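Local coordinates for FAA hydrolase family protein (Pseudomonas aeruginosa, PDB 6J5Y) that probably hydrolyses fumarylpyruvate, cleaving a carbon-carbon bond in an active site that binds manganese and pyruvate, at residues V105-G111 against I142-A148; P73-G77 against R116-Q120; L98-E102 against S179-T183. All coordinates share one frame; numbering follows the deposited sequence.

Contact 1: V105-G111 against I142-A148; sequences VWGYAVG and IGPLYPA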
loop_
_atom_site.group_PDB
_atom_site.type_symbol
_atom_site.label_atom_id
_atom_site.label_comp_id
_atom_site.label_asym_id
_atom_site.label_seq_id
_atom_site.Cartn_x
_atom_site.Cartn_y
_atom_site.Cartn_z
ATOM N N VAL A 105 3.099 14.464 -5.491
ATOM C CA VAL A 105 2.338 13.710 -4.458
ATOM C C VAL A 105 1.381 14.682 -3.784
ATOM O O VAL A 105 1.853 15.542 -3.027
ATOM C CB VAL A 105 3.264 13.017 -3.453
ATOM C CG1 VAL A 105 2.481 12.316 -2.361
ATOM C CG2 VAL A 105 4.198 12.039 -4.146
ATOM N N TRP A 106 0.087 14.499 -4.030
ATOM C CA TRP A 106 -1.002 15.318 -3.445
ATOM C C TRP A 106 -1.188 15.012 -1.952
ATOM O O TRP A 106 -1.725 15.897 -1.226
ATOM C CB TRP A 106 -2.309 15.067 -4.188
ATOM C CG TRP A 106 -3.317 16.111 -3.851
ATOM C CD1 TRP A 106 -3.442 17.333 -4.430
ATOM C CD2 TRP A 106 -4.321 16.043 -2.824
ATOM N NE1 TRP A 106 -4.463 18.031 -3.843
ATOM C CE2 TRP A 106 -5.012 17.270 -2.846
ATOM C CE3 TRP A 106 -4.702 15.079 -1.891
ATOM C CZ2 TRP A 106 -6.066 17.548 -1.981
ATOM C CZ3 TRP A 106 -5.746 15.353 -1.035
ATOM C CH2 TRP A 106 -6.425 16.569 -1.089
ATOM N N GLY A 107 -0.883 13.793 -1.507
ATOM C CA GLY A 107 -1.228 13.369 -0.136
ATOM C C GLY A 107 -0.720 11.985 0.206
ATOM O O GLY A 107 -0.099 11.338 -0.679
ATOM N N TYR A 108 -0.958 11.561 1.450
ATOM C CA TYR A 108 -0.410 10.321 2.063
ATOM C C TYR A 108 -1.508 9.650 2.899
ATOM O O TYR A 108 -2.449 10.331 3.359
ATOM C CB TYR A 108 0.837 10.632 2.898
ATOM C CG TYR A 108 1.977 11.271 2.151
ATOM C CD1 TYR A 108 2.013 12.643 1.947
ATOM C CD2 TYR A 108 3.052 10.524 1.677
ATOM C CE1 TYR A 108 3.051 13.255 1.275
ATOM C CE2 TYR A 108 4.096 11.128 0.989
ATOM C CZ TYR A 108 4.108 12.500 0.796
ATOM O OH TYR A 108 5.110 13.127 0.086
ATOM N N ALA A 109 -1.474 8.316 2.993
ATOM C CA ALA A 109 -2.419 7.537 3.821
ATOM C C ALA A 109 -1.720 6.276 4.339
ATOM O O ALA A 109 -0.654 5.924 3.827
ATOM C CB ALA A 109 -3.651 7.234 3.010
ATOM N N VAL A 110 -2.280 5.659 5.370
ATOM C CA VAL A 110 -1.858 4.326 5.877
ATOM C C VAL A 110 -2.516 3.256 5.001
ATOM O O VAL A 110 -3.726 3.347 4.808
ATOM C CB VAL A 110 -2.279 4.137 7.344
ATOM C CG1 VAL A 110 -1.706 2.844 7.911
ATOM C CG2 VAL A 110 -1.912 5.350 8.187
ATOM N N GLY A 111 -1.753 2.269 4.524
ATOM C CA GLY A 111 -2.300 1.178 3.714
ATOM C C GLY A 111 -1.840 -0.185 4.179
ATOM O O GLY A 111 -0.818 -0.270 4.858
ATOM N N ILE A 142 -7.120 0.904 3.078
ATOM C CA ILE A 142 -6.411 2.206 3.187
ATOM C C ILE A 142 -7.224 3.169 4.057
ATOM O O ILE A 142 -8.461 3.114 3.993
ATOM C CB ILE A 142 -6.163 2.769 1.775
ATOM C CG1 ILE A 142 -5.233 3.973 1.806
ATOM C CG2 ILE A 142 -7.482 3.098 1.082
ATOM C CD1 ILE A 142 -4.830 4.443 0.427
ATOM N N GLY A 143 -6.530 4.015 4.827
ATOM C CA GLY A 143 -7.150 5.035 5.681
ATOM C C GLY A 143 -7.491 6.290 4.888
ATOM O O GLY A 143 -7.222 6.365 3.687
ATOM N N PRO A 144 -8.039 7.323 5.564
ATOM C CA PRO A 144 -8.203 8.647 4.974
ATOM C C PRO A 144 -6.908 9.226 4.387
ATOM O O PRO A 144 -5.815 8.930 4.847
ATOM C CB PRO A 144 -8.731 9.525 6.120
ATOM C CG PRO A 144 -8.575 8.704 7.373
ATOM C CD PRO A 144 -8.558 7.260 6.938
ATOM N N LEU A 145 -7.063 10.009 3.331
ATOM C CA LEU A 145 -5.928 10.626 2.616
ATOM C C LEU A 145 -5.585 11.957 3.288
ATOM O O LEU A 145 -6.463 12.816 3.364
ATOM C CB LEU A 145 -6.304 10.806 1.147
ATOM C CG LEU A 145 -5.158 11.225 0.233
ATOM C CD1 LEU A 145 -3.989 10.259 0.322
ATOM C CD2 LEU A 145 -5.654 11.339 -1.195
ATOM N N TYR A 146 -4.345 12.127 3.746
ATOM C CA TYR A 146 -3.892 13.411 4.356
ATOM C C TYR A 146 -3.210 14.272 3.298
ATOM O O TYR A 146 -2.174 13.877 2.753
ATOM C CB TYR A 146 -2.960 13.152 5.541
ATOM C CG TYR A 146 -3.676 12.656 6.775
ATOM C CD1 TYR A 146 -4.224 11.388 6.820
ATOM C CD2 TYR A 146 -3.792 13.454 7.904
ATOM C CE1 TYR A 146 -4.877 10.925 7.946
ATOM C CE2 TYR A 146 -4.431 13.003 9.047
ATOM C CZ TYR A 146 -4.992 11.740 9.057
ATOM O OH TYR A 146 -5.643 11.302 10.162
ATOM N N PRO A 147 -3.743 15.471 2.966
ATOM C CA PRO A 147 -3.073 16.351 2.002
ATOM C C PRO A 147 -1.676 16.799 2.455
ATOM O O PRO A 147 -1.511 17.158 3.634
ATOM C CB PRO A 147 -3.979 17.582 1.897
ATOM C CG PRO A 147 -5.316 17.141 2.462
ATOM C CD PRO A 147 -5.029 16.014 3.428
ATOM N N ALA A 148 -0.718 16.833 1.517
ATOM C CA ALA A 148 0.625 17.415 1.739
ATOM C C ALA A 148 0.478 18.919 2.048
ATOM O O ALA A 148 1.377 19.486 2.687
ATOM C CB ALA A 148 1.513 17.121 0.557
HETATM O O HOH W 1 -4.499 6.979 6.344
#
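Tyr108 and Tyr146 form the hydrogen-bonded pair at the heart of this antiparallel strand contact. Tyr146 N donates to Tyr108 O at 2.6 Å, and Tyr108 N returns a bond to Tyr146 O at 2.9 Å. Packing is close beside them: Gly107 CA lies 3.1 Å from Tyr146 O, and Ala109 CB sits 3.3 Å from Pro144 O and also meets CG1 of Ile142. Leu145 CG stands anti to the backbone N (chi1 -171°), and from there Leu145 CD1 lies 3.4 Å from Tyr108 O, while CD2 meets the Trp106 ring obliquely. Past Ala109 the register slips by one: Val110 O accepts from Gly143 N, and a water accepts from Val110 N and donates to Pro144 O, bridging the two backbones beside the shift in register. The solvent side is the Trp106 end. There Pro147 CB lies over one face of the exposed indole, 4.3 Å from the centroid of its six-membered ring, a CH-pi contact, and Ala148 N, at the start of helix 148-151, bonds to Trp106 O. Trp106 and Gly107 form a classic beta bulge opposite Ala88 of strand 79-89, which pairs with 105-116, while helix 180-190 covers Val105 through Val184.

Contact 2: P73-G77 against R116-Q120; sequences PSQTG and RRDLQ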
loop_
_atom_site.group_PDB
_atom_site.type_symbol
_atom_site.label_atom_id
_atom_site.label_comp_id
_atom_site.label_asym_id
_atom_site.label_seq_id
_atom_site.Cartn_x
_atom_site.Cartn_y
_atom_site.Cartn_z
ATOM N N PRO A 73 -9.573 -14.425 2.375
ATOM C CA PRO A 73 -9.718 -14.675 0.941
ATOM C C PRO A 73 -9.744 -16.161 0.540
ATOM O O PRO A 73 -9.399 -17.020 1.353
ATOM C CB PRO A 73 -8.504 -13.967 0.332
ATOM C CG PRO A 73 -7.491 -13.911 1.453
ATOM C CD PRO A 73 -8.265 -13.868 2.743
ATOM N N SER A 74 -10.150 -16.428 -0.704
ATOM C CA SER A 74 -10.209 -17.791 -1.293
ATOM C C SER A 74 -8.794 -18.265 -1.666
ATOM O O SER A 74 -7.868 -17.428 -1.787
ATOM C CB SER A 74 -11.140 -17.828 -2.478
ATOM O OG SER A 74 -10.523 -17.263 -3.646
ATOM N N GLN A 75 -8.615 -19.580 -1.756
ATOM C CA GLN A 75 -7.429 -20.207 -2.368
ATOM C C GLN A 75 -6.163 -19.805 -1.609
ATOM O O GLN A 75 -5.102 -19.735 -2.255
ATOM C CB GLN A 75 -7.372 -19.823 -3.853
ATOM C CG GLN A 75 -8.581 -20.313 -4.646
ATOM C CD GLN A 75 -8.581 -21.815 -4.786
ATOM O OE1 GLN A 75 -7.531 -22.450 -4.800
ATOM N NE2 GLN A 75 -9.763 -22.389 -4.917
ATOM N N THR A 76 -6.231 -19.642 -0.284
ATOM C CA THR A 76 -5.011 -19.405 0.541
ATOM C C THR A 76 -5.115 -20.093 1.905
ATOM O O THR A 76 -6.206 -20.116 2.496
ATOM C CB THR A 76 -4.706 -17.913 0.709
ATOM O OG1 THR A 76 -3.403 -17.812 1.271
ATOM C CG2 THR A 76 -5.686 -17.189 1.594
ATOM N N GLY A 77 -3.979 -20.596 2.383
ATOM C CA GLY A 77 -3.792 -20.935 3.796
ATOM C C GLY A 77 -2.897 -19.931 4.498
ATOM O O GLY A 77 -2.730 -20.088 5.681
ATOM N N ARG A 116 -1.937 -13.080 -0.462
ATOM C CA ARG A 116 -2.051 -14.559 -0.374
ATOM C C ARG A 116 -0.624 -15.064 -0.516
ATOM O O ARG A 116 -0.212 -15.257 -1.646
ATOM C CB ARG A 116 -3.040 -15.104 -1.406
ATOM C CG ARG A 116 -4.437 -14.527 -1.212
ATOM C CD ARG A 116 -5.518 -15.201 -2.007
ATOM N NE ARG A 116 -5.502 -14.855 -3.418
ATOM C CZ ARG A 116 -6.529 -15.028 -4.237
ATOM N NH1 ARG A 116 -6.417 -14.682 -5.507
ATOM N NH2 ARG A 116 -7.666 -15.533 -3.780
ATOM N N ARG A 117 0.125 -15.125 0.584
ATOM C CA ARG A 117 1.609 -15.353 0.561
ATOM C C ARG A 117 1.961 -16.701 -0.104
ATOM O O ARG A 117 2.964 -16.735 -0.876
ATOM C CB ARG A 117 2.178 -15.249 1.979
ATOM C CG ARG A 117 3.687 -15.423 2.077
ATOM C CD ARG A 117 4.467 -14.241 1.535
ATOM N NE ARG A 117 4.217 -13.084 2.379
ATOM C CZ ARG A 117 4.379 -11.805 2.039
ATOM N NH1 ARG A 117 4.772 -11.450 0.822
ATOM N NH2 ARG A 117 4.109 -10.869 2.928
ATOM N N ASP A 118 1.223 -17.770 0.188
ATOM C CA ASP A 118 1.407 -19.120 -0.434
ATOM C C ASP A 118 1.370 -18.987 -1.962
ATOM O O ASP A 118 2.361 -19.430 -2.627
ATOM C CB ASP A 118 0.434 -20.185 0.101
ATOM C CG ASP A 118 -1.036 -19.781 0.211
ATOM O OD1 ASP A 118 -1.406 -18.692 -0.275
ATOM O OD2 ASP A 118 -1.807 -20.558 0.809
ATOM N N LEU A 119 0.338 -18.332 -2.498
ATOM C CA LEU A 119 0.197 -18.089 -3.964
ATOM C C LEU A 119 1.347 -17.213 -4.477
ATOM O O LEU A 119 1.948 -17.571 -5.513
ATOM C CB LEU A 119 -1.165 -17.453 -4.270
ATOM C CG LEU A 119 -2.396 -18.293 -3.927
ATOM C CD1 LEU A 119 -3.660 -17.645 -4.486
ATOM C CD2 LEU A 119 -2.259 -19.731 -4.433
ATOM N N GLN A 120 1.631 -16.091 -3.813
ATOM C CA GLN A 120 2.700 -15.170 -4.260
ATOM C C GLN A 120 4.032 -15.931 -4.342
ATOM O O GLN A 120 4.791 -15.760 -5.330
ATOM C CB GLN A 120 2.773 -13.966 -3.314
ATOM C CG GLN A 120 3.922 -13.015 -3.648
ATOM C CD GLN A 120 5.135 -13.262 -2.785
ATOM O OE1 GLN A 120 5.019 -13.459 -1.577
ATOM N NE2 GLN A 120 6.308 -13.275 -3.394
#
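Asp118 lies in the first turn of helix 117-126, just after the N-cap residue Arg116, and its two carboxylate oxygens bind Thr76 OG1 and Gly77 N of the loop 73-77. Among the hydrogen bonds, Thr76 OG1 donates to Asp118 OD1 at 2.7 Å and Gly77 N to Asp118 OD2 at 2.7 Å, each from the syn side, though tilted out of the carboxylate plane. Asp118 OD1 also accepts from Leu119 N, on the anti side and from the opposite face of the carboxylate to Thr76 OG1. Three bonds therefore fix the rotation of this group, and Thr76 OG1 additionally accepts from Asn78 N. The second polar link is made by Arg116, whose chain bends at chi3 (-75°) to bring NH2 to Ser74 O; its NH1 is held by Ile132 O.

The apolar contacts follow the same arginine. Its CG and CD run past the Pro73 ring in the opposite direction, Arg116 CD lying 4.0 Å from Pro73 CB, and cross Thr76 obliquely. These contacts join the surface loop to a helix whose Arg117, its side chain about 5 Å from the bound pyruvate, forms a salt bridge with the metal ligand Glu82. Leu119 CD1 approaches Gln75 O at 3.4 Å.

Contact 3: L98-E102 against S179-T183; sequences LEQAE and SVAET
Leu98 CG lies anti to its own carbonyl carbon (chi1 -61°), and the extended end (chi2 175°) carries CD2 to the first turn of helix 180-190, Leu98 CD2 lying 3.9 Å from Glu182 CA. Glu102 CG is likewise turned away from its carbonyl carbon and beside the backbone N (chi1 -87°), and the chain continues extended, laying CG and CD beside the Ala181 methyl. The helix begins in a capping box: Ser179 OG accepts from Glu182 N, and Glu182 OE1 takes bonds from Ser179 N and Ser179 OG, which arrive from opposite faces of the carboxylate. Four residues thus form a compact first turn against which the weakly bonded helix 98-101 packs.

The two backbones come nearest at Ala101 and Ala181, with CA atoms 5.0 Å apart, an approach that two methyl side chains allow. Ala101 CB rests 3.2 Å from Ala181 O and 4.1 Å from Ala181 CB. At the Glu102 end, Glu102 CG meets Val180 CG1, while its OE2 forms a salt bridge with Arg155. This is packing between two helices at the periphery, about 14 Å from the manganese at the Val180 side chain. One water links the segments, accepting from Ala181 N at 3.0 Å and donating weakly to Glu102 OE1.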
loop_
_atom_site.group_PDB
_atom_site.type_symbol
_atom_site.label_atom_id
_atom_site.label_comp_id
_atom_site.label_asym_id
_atom_site.label_seq_id
_atom_site.Cartn_x
_atom_site.Cartn_y
_atom_site.Cartn_z
ATOM N N LEU A 98 14.143 13.743 -9.771
ATOM C CA LEU A 98 14.126 13.485 -8.300
ATOM C C LEU A 98 13.786 14.768 -7.544
ATOM O O LEU A 98 13.013 14.697 -6.590
ATOM C CB LEU A 98 15.480 12.947 -7.829
ATOM C CG LEU A 98 15.922 11.624 -8.457
ATOM C CD1 LEU A 98 17.327 11.269 -7.991
ATOM C CD2 LEU A 98 14.955 10.501 -8.097
ATOM N N GLU A 99 14.307 15.906 -7.988
ATOM C CA GLU A 99 14.163 17.213 -7.284
ATOM C C GLU A 99 12.707 17.708 -7.264
ATOM O O GLU A 99 12.379 18.484 -6.369
ATOM C CB GLU A 99 15.082 18.245 -7.931
ATOM C CG GLU A 99 16.563 17.918 -7.755
ATOM C CD GLU A 99 17.133 17.001 -8.807
ATOM O OE1 GLU A 99 16.406 16.736 -9.762
ATOM O OE2 GLU A 99 18.316 16.558 -8.675
ATOM N N GLN A 100 11.850 17.323 -8.204
ATOM C CA GLN A 100 10.433 17.803 -8.207
ATOM C C GLN A 100 9.457 16.639 -7.947
ATOM O O GLN A 100 8.238 16.891 -7.989
ATOM C CB GLN A 100 10.091 18.502 -9.528
ATOM C CG GLN A 100 10.231 17.614 -10.758
ATOM C CD GLN A 100 9.453 18.124 -11.946
ATOM O OE1 GLN A 100 9.982 18.826 -12.825
ATOM N NE2 GLN A 100 8.181 17.758 -11.994
ATOM N N ALA A 101 9.948 15.423 -7.698
ATOM C CA ALA A 101 9.133 14.180 -7.679
ATOM C C ALA A 101 8.053 14.259 -6.593
ATOM O O ALA A 101 6.886 13.989 -6.876
ATOM C CB ALA A 101 10.031 12.997 -7.472
ATOM N N GLU A 102 8.424 14.634 -5.376
ATOM C CA GLU A 102 7.472 14.733 -4.239
ATOM C C GLU A 102 6.422 15.802 -4.507
ATOM O O GLU A 102 5.335 15.695 -3.928
ATOM C CB GLU A 102 8.193 15.077 -2.951
ATOM C CG GLU A 102 8.706 13.849 -2.251
ATOM C CD GLU A 102 9.771 14.172 -1.232
ATOM O OE1 GLU A 102 9.718 13.592 -0.152
ATOM O OE2 GLU A 102 10.647 15.015 -1.541
ATOM N N SER A 179 13.153 6.132 -1.499
ATOM C CA SER A 179 12.278 7.151 -0.866
ATOM C C SER A 179 11.040 7.384 -1.740
ATOM O O SER A 179 11.042 6.979 -2.918
ATOM C CB SER A 179 13.056 8.436 -0.689
ATOM O OG SER A 179 13.381 9.002 -1.964
ATOM N N VAL A 180 10.045 8.099 -1.224
ATOM C CA VAL A 180 8.855 8.494 -2.015
ATOM C C VAL A 180 9.336 9.123 -3.326
ATOM O O VAL A 180 8.801 8.760 -4.403
ATOM C CB VAL A 180 7.929 9.433 -1.219
ATOM C CG1 VAL A 180 6.873 10.041 -2.132
ATOM C CG2 VAL A 180 7.277 8.701 -0.052
ATOM N N ALA A 181 10.280 10.060 -3.246
ATOM C CA ALA A 181 10.782 10.855 -4.392
ATOM C C ALA A 181 11.410 9.938 -5.441
ATOM O O ALA A 181 11.124 10.100 -6.608
ATOM C CB ALA A 181 11.788 11.881 -3.906
ATOM N N GLU A 182 12.280 9.036 -5.011
ATOM C CA GLU A 182 12.891 8.008 -5.879
ATOM C C GLU A 182 11.821 7.098 -6.512
ATOM O O GLU A 182 11.956 6.783 -7.721
ATOM C CB GLU A 182 13.856 7.188 -5.040
ATOM C CG GLU A 182 15.184 7.873 -4.805
ATOM C CD GLU A 182 15.955 7.259 -3.657
ATOM O OE1 GLU A 182 15.368 7.118 -2.576
ATOM O OE2 GLU A 182 17.117 6.901 -3.851
ATOM N N THR A 183 10.847 6.614 -5.733
ATOM C CA THR A 183 9.828 5.645 -6.237
ATOM C C THR A 183 8.994 6.349 -7.312
ATOM O O THR A 183 8.679 5.731 -8.334
ATOM C CB THR A 183 8.980 5.019 -5.112
ATOM O OG1 THR A 183 8.173 6.009 -4.482
ATOM C CG2 THR A 183 9.801 4.326 -4.053
HETATM O O HOH W 2 11.165 11.351 -0.670
#

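Contacts 1 and 3 are neighbours, their centres 16 Å apart, and they touch where Val180 of helix 180-190 packs on Val105 and Tyr108 of strand 105-116. Contact 2 lies across the centre of the chain, with its centre 28 Å from contact 1 and 33 Å from contact 3. Along the chain contact 1 is nested inside the loop closed by contact 3, whereas contact 2 crosses both. Strand 105-116 is the common thread: it follows helix 98-101, pairs with strand 140-147 in the mixed sheet and runs directly into helix 117-126. Asp113, which binds manganese together with Glu82 and Glu84 of strand 79-89, lies on strand 105-116 between the segments of contacts 1 and 2.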